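Local coordinates for Ufm1-specific protease (Caenorhabditis elegans, PDB 5EJJ), which cleaves the peptide bond at the C-terminal glycine of the ubiquitin-like modifier ufm-1 as a thiol protease, and is needed to localise certain odorant receptors to olfactory cilia, at residues G35-R40 with F93-T98; F401-S406 with G488-I493; R478-H483 with L503-N508. One frame throughout, in Å; residues are numbered along the deposited sequence.

Interaction 1: G35-R40 with F93-T98; sequences GFVFGR and FTLQLT
A chi1 of -178° puts CG1 of Val37 opposite the backbone N and CG2 opposite the carbonyl carbon, and the two methyls meet different partners, CG1 Phe93 and CG2 Leu95. Phe93 answers from the less usual rotamer, with CG set between backbone N and carbonyl carbon (chi1 64°), which swings its ring back toward the valine although the bond leaving its CA does not aim there. The touch is made by the far end of the ring: Val37 CG1 lies 3.8 Å from Phe93 CZ and 4.1 Å from Phe93 CE1, approaching obliquely, and the two side chains cross at about a right angle. Leu95 reaches over as an extended chain, so that its CD1 ends 4.0 Å from Val37 CG2. All three residues are buried and no hydrogen bond links the segments; dispersion forces and close fit are what join them. The CA atoms of Val37 and Leu95 are 8.5 Å apart, too far for directly paired strands, since strand 74-81 runs between them. It is a worked example of how a sheet is stitched across an intervening strand by side chains alone. That strand bonds to Val37 through the backbones of Val76 and Gly77. Around this cluster in the MPN domain, Trp4 and Phe117 meet the Phe93 ring edge-to-face, Val46 of strand 45-53 adds to the packing at Val37, and helix 59-68 rests against Phe36 and Phe38 of strand 33-40.

Interaction 2: F401-S406 with G488-I493; sequences FQTIWS and GTPVMI
Thr403, whose methyl CG2 approaches Pro490 CG at 4.5 Å, has its carbonyl oxygen engaged within its own helix: Ser406 OG donates to Thr403 O over 2.9 Å, meeting a lone pair in the carbonyl plane at a C=O...donor angle of 127°. The same hydroxyl is also hydrogen-bonded to Asn380 N, which ties this turn of helix 396-409 to a neighbouring loop. Thr403 OG1 has weak hydrogen bonds, among them one to Arg399 O a turn earlier. The contact itself is made mainly by hydrocarbon, with one backbone carbonyl, Pro490 O, beside it. Ile404 carries most of it. Its CG1 is anti to the carbonyl carbon (chi1 -62°), and the extended branch runs past the proline to the strand beyond. CG1 of Ile404 passes 4.0 Å from Pro490 O and 4.5 Å from Pro490 CB, and then Ile404 CD1 comes to rest 3.8 Å from Met492 CB. Beyond that atom the methionine bends at chi2 (-93°) and turns away from the isoleucine; the side chain also touches Ser447 and Ala499. Helix 396-409 starts at Cys396, the inferred nucleophile, and its packing on the sheet is consistent with the clan CA plan of a cysteine-bearing helix set against a beta sheet. The Met492 side chain lies about 7 Å from that of Cys396. Between residues 401-406 and 488-493 no hydrogen bond forms, so the fit of buried hydrocarbon groups probably governs how closely they approach.

Interaction 3: R478-H483 with L503-N508; sequences RELARH and LGVDFN
Phe507 and Arg478 meet at one end of a helix laid on an antiparallel sheet, here helix 477-484 of the C78 peptidase domain on strand 499-507. The short axes pass 8.4 Å apart, their N-to-C directions 130° from one another. From CB, which heads toward the helix, the Phe507 side chain runs to a CG anti to the backbone N (chi1 176°), and only its outer carbons make the touch. CE2 of Phe507 is 3.3 Å from Arg478 NH1, and the terminal CZ of Phe507 lies 3.2 Å from that nitrogen and 3.3 Å from Arg478 NH2. NH1 sits at the ring edge, in its plane, and the guanidinium is turned 74° against the ring, unlike the face-on placing of a cation-pi pair. An alanine here would probably leave the guanidinium of Arg478 without the ring edge it packs against and freer to turn, while Val477, which also touches the ring, would face a gap. Deeper in, Val505 spreads its methyls under the helix: Val505 CG1 packs 3.9 Å from Leu480 CD2, and Val505 CG2 lies 4.0 Å from Ala481 CB.

How the interactions relate
Interactions 2 and 3 belong to one peptidase domain, with centres 15 Å apart, and their segments alternate along the chain. Helices 396-409 and 477-484 pack against the same sheet, apparently on opposite faces, since Met492 turns to the first and its neighbour Val491 meets His483 of the second. His483 also joins the contacts directly: its NE2 lies 3.0 Å from Thr489 O and its O 3.1 Å from Gly488 N, both probable hydrogen bonds. Interaction 2 is the one near the inferred active-site residues, its Met492 side chain being about 10 Å from that of His522. Interaction 1 stands apart in the MPN domain, its centre 40 Å from that of interaction 2 and 37 Å from that of interaction 3.

Interaction 1: G35-R40 with F93-T98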
loop_
_atom_site.group_PDB
_atom_site.type_symbol
_atom_site.label_atom_id
_atom_site.label_comp_id
_atom_site.label_asym_id
_atom_site.label_seq_id
_atom_site.Cartn_x
_atom_site.Cartn_y
_atom_site.Cartn_z
ATOM N N GLY A 35 -18.741 -14.141 6.438
ATOM C CA GLY A 35 -17.631 -13.235 6.705
ATOM C C GLY A 35 -17.657 -12.381 7.955
ATOM O O GLY A 35 -18.639 -12.372 8.695
ATOM N N PHE A 36 -16.569 -11.647 8.179
ATOM C CA PHE A 36 -16.484 -10.724 9.313
ATOM C C PHE A 36 -16.484 -9.242 8.901
ATOM O O PHE A 36 -16.022 -8.885 7.811
ATOM C CB PHE A 36 -15.256 -11.032 10.171
ATOM C CG PHE A 36 -14.994 -12.490 10.332
ATOM C CD1 PHE A 36 -14.043 -13.123 9.541
ATOM C CD2 PHE A 36 -15.711 -13.238 11.257
ATOM C CE1 PHE A 36 -13.791 -14.478 9.686
ATOM C CE2 PHE A 36 -15.474 -14.593 11.408
ATOM C CZ PHE A 36 -14.509 -15.216 10.622
ATOM N N VAL A 37 -16.994 -8.396 9.795
ATOM C CA VAL A 37 -17.100 -6.959 9.560
ATOM C C VAL A 37 -16.307 -6.168 10.613
ATOM O O VAL A 37 -16.587 -6.235 11.811
ATOM C CB VAL A 37 -18.583 -6.521 9.537
ATOM C CG1 VAL A 37 -18.727 -5.053 9.249
ATOM C CG2 VAL A 37 -19.325 -7.319 8.515
ATOM N N PHE A 38 -15.300 -5.437 10.153
ATOM C CA PHE A 38 -14.374 -4.764 11.042
ATOM C C PHE A 38 -14.555 -3.268 10.885
ATOM O O PHE A 38 -14.868 -2.792 9.796
ATOM C CB PHE A 38 -12.951 -5.152 10.692
ATOM C CG PHE A 38 -12.623 -6.580 10.981
ATOM C CD1 PHE A 38 -12.314 -6.984 12.273
ATOM C CD2 PHE A 38 -12.596 -7.516 9.966
ATOM C CE1 PHE A 38 -11.988 -8.313 12.556
ATOM C CE2 PHE A 38 -12.275 -8.839 10.225
ATOM C CZ PHE A 38 -11.967 -9.246 11.526
ATOM N N GLY A 39 -14.369 -2.517 11.966
ATOM C CA GLY A 39 -14.688 -1.111 11.902
ATOM C C GLY A 39 -14.331 -0.326 13.132
ATOM O O GLY A 39 -13.801 -0.871 14.104
ATOM N N ARG A 40 -14.611 0.972 13.069
ATOM C CA ARG A 40 -14.405 1.876 14.178
ATOM C C ARG A 40 -15.696 1.955 15.009
ATOM O O ARG A 40 -16.620 2.707 14.685
ATOM C CB ARG A 40 -13.984 3.242 13.650
ATOM C CG ARG A 40 -12.682 3.219 12.857
ATOM C CD ARG A 40 -12.365 4.569 12.186
ATOM N NE ARG A 40 -11.082 4.510 11.488
ATOM C CZ ARG A 40 -10.834 5.067 10.307
ATOM N NH1 ARG A 40 -11.788 5.732 9.675
ATOM N NH2 ARG A 40 -9.625 4.966 9.765
ATOM N N PHE A 93 -23.984 -6.656 15.148
ATOM C CA PHE A 93 -24.984 -6.725 14.070
ATOM C C PHE A 93 -24.636 -7.782 13.032
ATOM O O PHE A 93 -23.523 -8.331 13.035
ATOM C CB PHE A 93 -25.178 -5.379 13.378
ATOM C CG PHE A 93 -23.957 -4.883 12.667
ATOM C CD1 PHE A 93 -23.625 -5.359 11.407
ATOM C CD2 PHE A 93 -23.138 -3.926 13.260
ATOM C CE1 PHE A 93 -22.498 -4.916 10.766
ATOM C CE2 PHE A 93 -22.002 -3.469 12.616
ATOM C CZ PHE A 93 -21.682 -3.968 11.365
ATOM N N THR A 94 -25.589 -8.069 12.145
ATOM C CA THR A 94 -25.301 -8.902 10.972
ATOM C C THR A 94 -25.762 -8.249 9.669
ATOM O O THR A 94 -26.918 -7.825 9.547
ATOM C CB THR A 94 -25.891 -10.320 11.079
ATOM O OG1 THR A 94 -25.421 -10.947 12.283
ATOM C CG2 THR A 94 -25.439 -11.145 9.895
ATOM N N LEU A 95 -24.856 -8.137 8.704
ATOM C CA LEU A 95 -25.257 -7.652 7.392
ATOM C C LEU A 95 -26.068 -8.752 6.708
ATOM O O LEU A 95 -25.701 -9.945 6.753
ATOM C CB LEU A 95 -24.051 -7.276 6.528
ATOM C CG LEU A 95 -23.122 -6.145 6.974
ATOM C CD1 LEU A 95 -22.018 -5.982 5.945
ATOM C CD2 LEU A 95 -23.882 -4.855 7.148
ATOM N N GLN A 96 -27.180 -8.358 6.092
ATOM C CA GLN A 96 -27.940 -9.299 5.287
ATOM C C GLN A 96 -27.598 -9.088 3.828
ATOM O O GLN A 96 -27.650 -7.970 3.324
ATOM C CB GLN A 96 -29.429 -9.140 5.548
ATOM C CG GLN A 96 -29.797 -9.414 6.999
ATOM C CD GLN A 96 -29.394 -10.808 7.441
ATOM O OE1 GLN A 96 -29.380 -11.754 6.645
ATOM N NE2 GLN A 96 -29.056 -10.943 8.720
ATOM N N LEU A 97 -27.206 -10.158 3.161
ATOM C CA LEU A 97 -26.685 -10.039 1.809
ATOM C C LEU A 97 -27.263 -11.104 0.896
ATOM O O LEU A 97 -27.685 -12.165 1.360
ATOM C CB LEU A 97 -25.165 -10.180 1.816
ATOM C CG LEU A 97 -24.310 -9.171 2.569
ATOM C CD1 LEU A 97 -22.841 -9.450 2.270
ATOM C CD2 LEU A 97 -24.690 -7.754 2.196
ATOM N N THR A 98 -27.275 -10.819 -0.401
ATOM C CA THR A 98 -27.708 -11.785 -1.396
ATOM C C THR A 98 -26.627 -11.864 -2.459
ATOM O O THR A 98 -25.837 -10.922 -2.612
ATOM C CB THR A 98 -29.004 -11.345 -2.073
ATOM O OG1 THR A 98 -28.706 -10.356 -3.068
ATOM C CG2 THR A 98 -29.974 -10.762 -1.049
#

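Interaction 2: F401-S406 with G488-I493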
loop_
_atom_site.group_PDB
_atom_site.type_symbol
_atom_site.label_atom_id
_atom_site.label_comp_id
_atom_site.label_asym_id
_atom_site.label_seq_id
_atom_site.Cartn_x
_atom_site.Cartn_y
_atom_site.Cartn_z
ATOM N N PHE A 401 13.713 5.692 -17.670
ATOM C CA PHE A 401 13.933 4.266 -17.554
ATOM C C PHE A 401 13.904 3.894 -16.084
ATOM O O PHE A 401 13.315 2.884 -15.695
ATOM C CB PHE A 401 15.279 3.882 -18.150
ATOM C CG PHE A 401 15.672 2.486 -17.856
ATOM C CD1 PHE A 401 15.152 1.439 -18.603
ATOM C CD2 PHE A 401 16.539 2.211 -16.827
ATOM C CE1 PHE A 401 15.504 0.134 -18.344
ATOM C CE2 PHE A 401 16.894 0.906 -16.551
ATOM C CZ PHE A 401 16.371 -0.140 -17.315
ATOM N N GLN A 402 14.549 4.727 -15.278
ATOM C CA GLN A 402 14.622 4.521 -13.839
ATOM C C GLN A 402 13.241 4.599 -13.177
ATOM O O GLN A 402 12.877 3.740 -12.356
ATOM C CB GLN A 402 15.617 5.506 -13.212
ATOM C CG GLN A 402 17.077 5.129 -13.459
ATOM C CD GLN A 402 18.040 6.094 -12.805
ATOM O OE1 GLN A 402 17.720 7.271 -12.627
ATOM N NE2 GLN A 402 19.227 5.603 -12.429
ATOM N N THR A 403 12.472 5.619 -13.542
ATOM C CA THR A 403 11.085 5.687 -13.120
ATOM C C THR A 403 10.354 4.393 -13.470
ATOM O O THR A 403 9.830 3.732 -12.596
ATOM C CB THR A 403 10.360 6.882 -13.726
ATOM O OG1 THR A 403 10.921 8.096 -13.206
ATOM C CG2 THR A 403 8.881 6.817 -13.385
ATOM N N ILE A 404 10.354 3.995 -14.731
ATOM C CA ILE A 404 9.705 2.739 -15.096
ATOM C C ILE A 404 10.219 1.586 -14.243
ATOM O O ILE A 404 9.479 0.657 -13.920
ATOM C CB ILE A 404 9.889 2.415 -16.599
ATOM C CG1 ILE A 404 9.230 3.495 -17.450
ATOM C CG2 ILE A 404 9.287 1.062 -16.969
ATOM C CD1 ILE A 404 9.478 3.317 -18.900
ATOM N N TRP A 405 11.484 1.649 -13.851
ATOM C CA TRP A 405 12.054 0.553 -13.078
ATOM C C TRP A 405 11.460 0.573 -11.690
ATOM O O TRP A 405 10.960 -0.446 -11.203
ATOM C CB TRP A 405 13.581 0.637 -12.996
ATOM C CG TRP A 405 14.209 -0.601 -12.402
ATOM C CD1 TRP A 405 14.205 -0.964 -11.092
ATOM C CD2 TRP A 405 14.922 -1.632 -13.100
ATOM N NE1 TRP A 405 14.869 -2.153 -10.926
ATOM C CE2 TRP A 405 15.319 -2.586 -12.145
ATOM C CE3 TRP A 405 15.273 -1.836 -14.437
ATOM C CZ2 TRP A 405 16.044 -3.727 -12.479
ATOM C CZ3 TRP A 405 16.000 -2.971 -14.767
ATOM C CH2 TRP A 405 16.380 -3.898 -13.790
ATOM N N SER A 406 11.505 1.743 -11.064
ATOM C CA SER A 406 11.014 1.890 -9.707
ATOM C C SER A 406 9.574 1.391 -9.594
ATOM O O SER A 406 9.192 0.803 -8.579
ATOM C CB SER A 406 11.128 3.339 -9.250
ATOM O OG SER A 406 10.048 4.114 -9.731
ATOM N N GLY A 488 -1.187 -0.579 -16.866
ATOM C CA GLY A 488 -1.061 0.467 -15.865
ATOM C C GLY A 488 0.333 0.913 -15.459
ATOM O O GLY A 488 0.515 1.439 -14.368
ATOM N N THR A 489 1.314 0.714 -16.334
ATOM C CA THR A 489 2.698 1.138 -16.091
ATOM C C THR A 489 2.995 2.529 -16.635
ATOM O O THR A 489 2.325 2.989 -17.565
ATOM C CB THR A 489 3.650 0.187 -16.765
ATOM O OG1 THR A 489 3.200 -0.032 -18.114
ATOM C CG2 THR A 489 3.659 -1.131 -16.023
ATOM N N PRO A 490 4.001 3.209 -16.067
ATOM C CA PRO A 490 4.287 4.531 -16.630
ATOM C C PRO A 490 4.800 4.344 -18.054
ATOM O O PRO A 490 5.395 3.307 -18.382
ATOM C CB PRO A 490 5.392 5.088 -15.722
ATOM C CG PRO A 490 5.476 4.148 -14.550
ATOM C CD PRO A 490 4.982 2.822 -15.044
ATOM N N VAL A 491 4.539 5.330 -18.903
ATOM C CA VAL A 491 4.871 5.231 -20.317
ATOM C C VAL A 491 6.016 6.170 -20.646
ATOM O O VAL A 491 5.978 7.358 -20.298
ATOM C CB VAL A 491 3.642 5.562 -21.186
ATOM C CG1 VAL A 491 4.040 5.857 -22.613
ATOM C CG2 VAL A 491 2.650 4.413 -21.129
ATOM N N MET A 492 7.049 5.629 -21.289
ATOM C CA MET A 492 8.100 6.485 -21.800
ATOM C C MET A 492 7.768 6.920 -23.219
ATOM O O MET A 492 7.588 6.091 -24.130
ATOM C CB MET A 492 9.468 5.821 -21.745
ATOM C CG MET A 492 10.572 6.664 -22.404
ATOM S SD MET A 492 10.915 6.332 -24.170
ATOM C CE MET A 492 12.245 7.503 -24.423
ATOM N N ILE A 493 7.666 8.239 -23.375
ATOM C CA ILE A 493 7.386 8.864 -24.658
ATOM C C ILE A 493 8.714 9.349 -25.237
ATOM O O ILE A 493 9.432 10.159 -24.624
ATOM C CB ILE A 493 6.318 10.005 -24.522
ATOM C CG1 ILE A 493 6.038 10.688 -25.859
ATOM C CG2 ILE A 493 6.739 11.044 -23.509
ATOM C CD1 ILE A 493 5.216 9.888 -26.781
#

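Interaction 3: R478-H483 with L503-N508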
loop_
_atom_site.group_PDB
_atom_site.type_symbol
_atom_site.label_atom_id
_atom_site.label_comp_id
_atom_site.label_asym_id
_atom_site.label_seq_id
_atom_site.Cartn_x
_atom_site.Cartn_y
_atom_site.Cartn_z
ATOM N N ARG A 478 -6.709 6.690 -27.402
ATOM C CA ARG A 478 -7.618 5.589 -27.113
ATOM C C ARG A 478 -6.854 4.368 -26.579
ATOM O O ARG A 478 -7.142 3.882 -25.488
ATOM C CB ARG A 478 -8.406 5.227 -28.384
ATOM C CG ARG A 478 -9.931 5.121 -28.204
ATOM C CD ARG A 478 -10.707 5.374 -29.512
ATOM N NE ARG A 478 -10.635 6.773 -29.942
ATOM C CZ ARG A 478 -11.398 7.750 -29.455
ATOM N NH1 ARG A 478 -12.299 7.479 -28.519
ATOM N NH2 ARG A 478 -11.260 8.995 -29.900
ATOM N N GLU A 479 -5.876 3.888 -27.348
ATOM C CA GLU A 479 -5.053 2.733 -26.964
ATOM C C GLU A 479 -4.024 3.049 -25.863
ATOM O O GLU A 479 -3.478 2.137 -25.225
ATOM C CB GLU A 479 -4.352 2.160 -28.197
ATOM C CG GLU A 479 -3.752 3.228 -29.110
ATOM C CD GLU A 479 -3.578 2.761 -30.555
ATOM O OE1 GLU A 479 -2.930 1.706 -30.773
ATOM O OE2 GLU A 479 -4.094 3.455 -31.470
ATOM N N LEU A 480 -3.768 4.342 -25.655
ATOM C CA LEU A 480 -2.933 4.822 -24.552
ATOM C C LEU A 480 -3.704 4.837 -23.219
ATOM O O LEU A 480 -3.136 4.549 -22.156
ATOM C CB LEU A 480 -2.372 6.215 -24.863
ATOM C CG LEU A 480 -1.210 6.694 -23.983
ATOM C CD1 LEU A 480 0.028 5.832 -24.201
ATOM C CD2 LEU A 480 -0.883 8.165 -24.204
ATOM N N ALA A 481 -4.992 5.181 -23.280
ATOM C CA ALA A 481 -5.892 5.045 -22.131
ATOM C C ALA A 481 -6.086 3.565 -21.810
ATOM O O ALA A 481 -6.005 3.148 -20.657
ATOM C CB ALA A 481 -7.231 5.698 -22.418
ATOM N N ARG A 482 -6.335 2.779 -22.851
ATOM C CA ARG A 482 -6.476 1.340 -22.726
ATOM C C ARG A 482 -5.271 0.728 -22.022
ATOM O O ARG A 482 -5.410 -0.245 -21.281
ATOM C CB ARG A 482 -6.632 0.714 -24.110
ATOM C CG ARG A 482 -6.779 -0.789 -24.088
ATOM C CD ARG A 482 -8.226 -1.191 -24.276
ATOM N NE ARG A 482 -8.481 -2.541 -23.778
ATOM C CZ ARG A 482 -9.052 -2.811 -22.606
ATOM N NH1 ARG A 482 -9.440 -1.823 -21.801
ATOM N NH2 ARG A 482 -9.239 -4.074 -22.242
ATOM N N HIS A 483 -4.087 1.291 -22.262
ATOM C CA HIS A 483 -2.872 0.801 -21.612
ATOM C C HIS A 483 -2.978 0.983 -20.119
ATOM O O HIS A 483 -2.949 0.007 -19.365
ATOM C CB HIS A 483 -1.617 1.531 -22.111
ATOM C CG HIS A 483 -0.402 1.293 -21.261
ATOM N ND1 HIS A 483 0.244 0.073 -21.203
ATOM C CD2 HIS A 483 0.276 2.118 -20.427
ATOM C CE1 HIS A 483 1.264 0.159 -20.368
ATOM N NE2 HIS A 483 1.309 1.391 -19.887
ATOM N N LEU A 503 2.140 9.591 -17.285
ATOM C CA LEU A 503 1.480 8.960 -16.149
ATOM C C LEU A 503 -0.023 8.787 -16.335
ATOM O O LEU A 503 -0.641 7.952 -15.679
ATOM C CB LEU A 503 1.758 9.764 -14.883
ATOM C CG LEU A 503 3.242 9.778 -14.539
ATOM C CD1 LEU A 503 3.497 10.646 -13.334
ATOM C CD2 LEU A 503 3.718 8.366 -14.304
ATOM N N GLY A 504 -0.615 9.572 -17.222
ATOM C CA GLY A 504 -2.041 9.462 -17.452
ATOM C C GLY A 504 -2.571 10.389 -18.521
ATOM O O GLY A 504 -1.868 11.267 -19.021
ATOM N N VAL A 505 -3.833 10.181 -18.866
ATOM C CA VAL A 505 -4.502 10.986 -19.870
ATOM C C VAL A 505 -5.784 11.658 -19.305
ATOM O O VAL A 505 -6.291 11.263 -18.255
ATOM C CB VAL A 505 -4.778 10.135 -21.125
ATOM C CG1 VAL A 505 -3.478 9.837 -21.829
ATOM C CG2 VAL A 505 -5.449 8.838 -20.752
ATOM N N ASP A 506 -6.269 12.699 -19.983
ATOM C CA ASP A 506 -7.504 13.398 -19.610
ATOM C C ASP A 506 -8.370 13.493 -20.870
ATOM O O ASP A 506 -8.365 14.510 -21.559
ATOM C CB ASP A 506 -7.181 14.805 -19.080
ATOM C CG ASP A 506 -8.287 15.387 -18.193
ATOM O OD1 ASP A 506 -8.008 16.360 -17.435
ATOM O OD2 ASP A 506 -9.424 14.864 -18.254
ATOM N N PHE A 507 -9.102 12.422 -21.165
ATOM C CA PHE A 507 -9.760 12.248 -22.460
ATOM C C PHE A 507 -11.289 12.398 -22.428
ATOM O O PHE A 507 -11.986 11.667 -21.722
ATOM C CB PHE A 507 -9.373 10.887 -23.044
ATOM C CG PHE A 507 -10.068 10.556 -24.328
ATOM C CD1 PHE A 507 -10.223 11.516 -25.318
ATOM C CD2 PHE A 507 -10.542 9.274 -24.561
ATOM C CE1 PHE A 507 -10.856 11.209 -26.506
ATOM C CE2 PHE A 507 -11.173 8.956 -25.751
ATOM C CZ PHE A 507 -11.332 9.924 -26.723
ATOM N N ASN A 508 -11.790 13.335 -23.234
ATOM C CA ASN A 508 -13.220 13.654 -23.347
ATOM C C ASN A 508 -13.779 13.191 -24.708
ATOM O O ASN A 508 -13.703 13.930 -25.687
ATOM C CB ASN A 508 -13.383 15.175 -23.180
ATOM C CG ASN A 508 -14.836 15.630 -23.129
ATOM O OD1 ASN A 508 -15.696 15.128 -23.853
ATOM N ND2 ASN A 508 -15.104 16.614 -22.278
#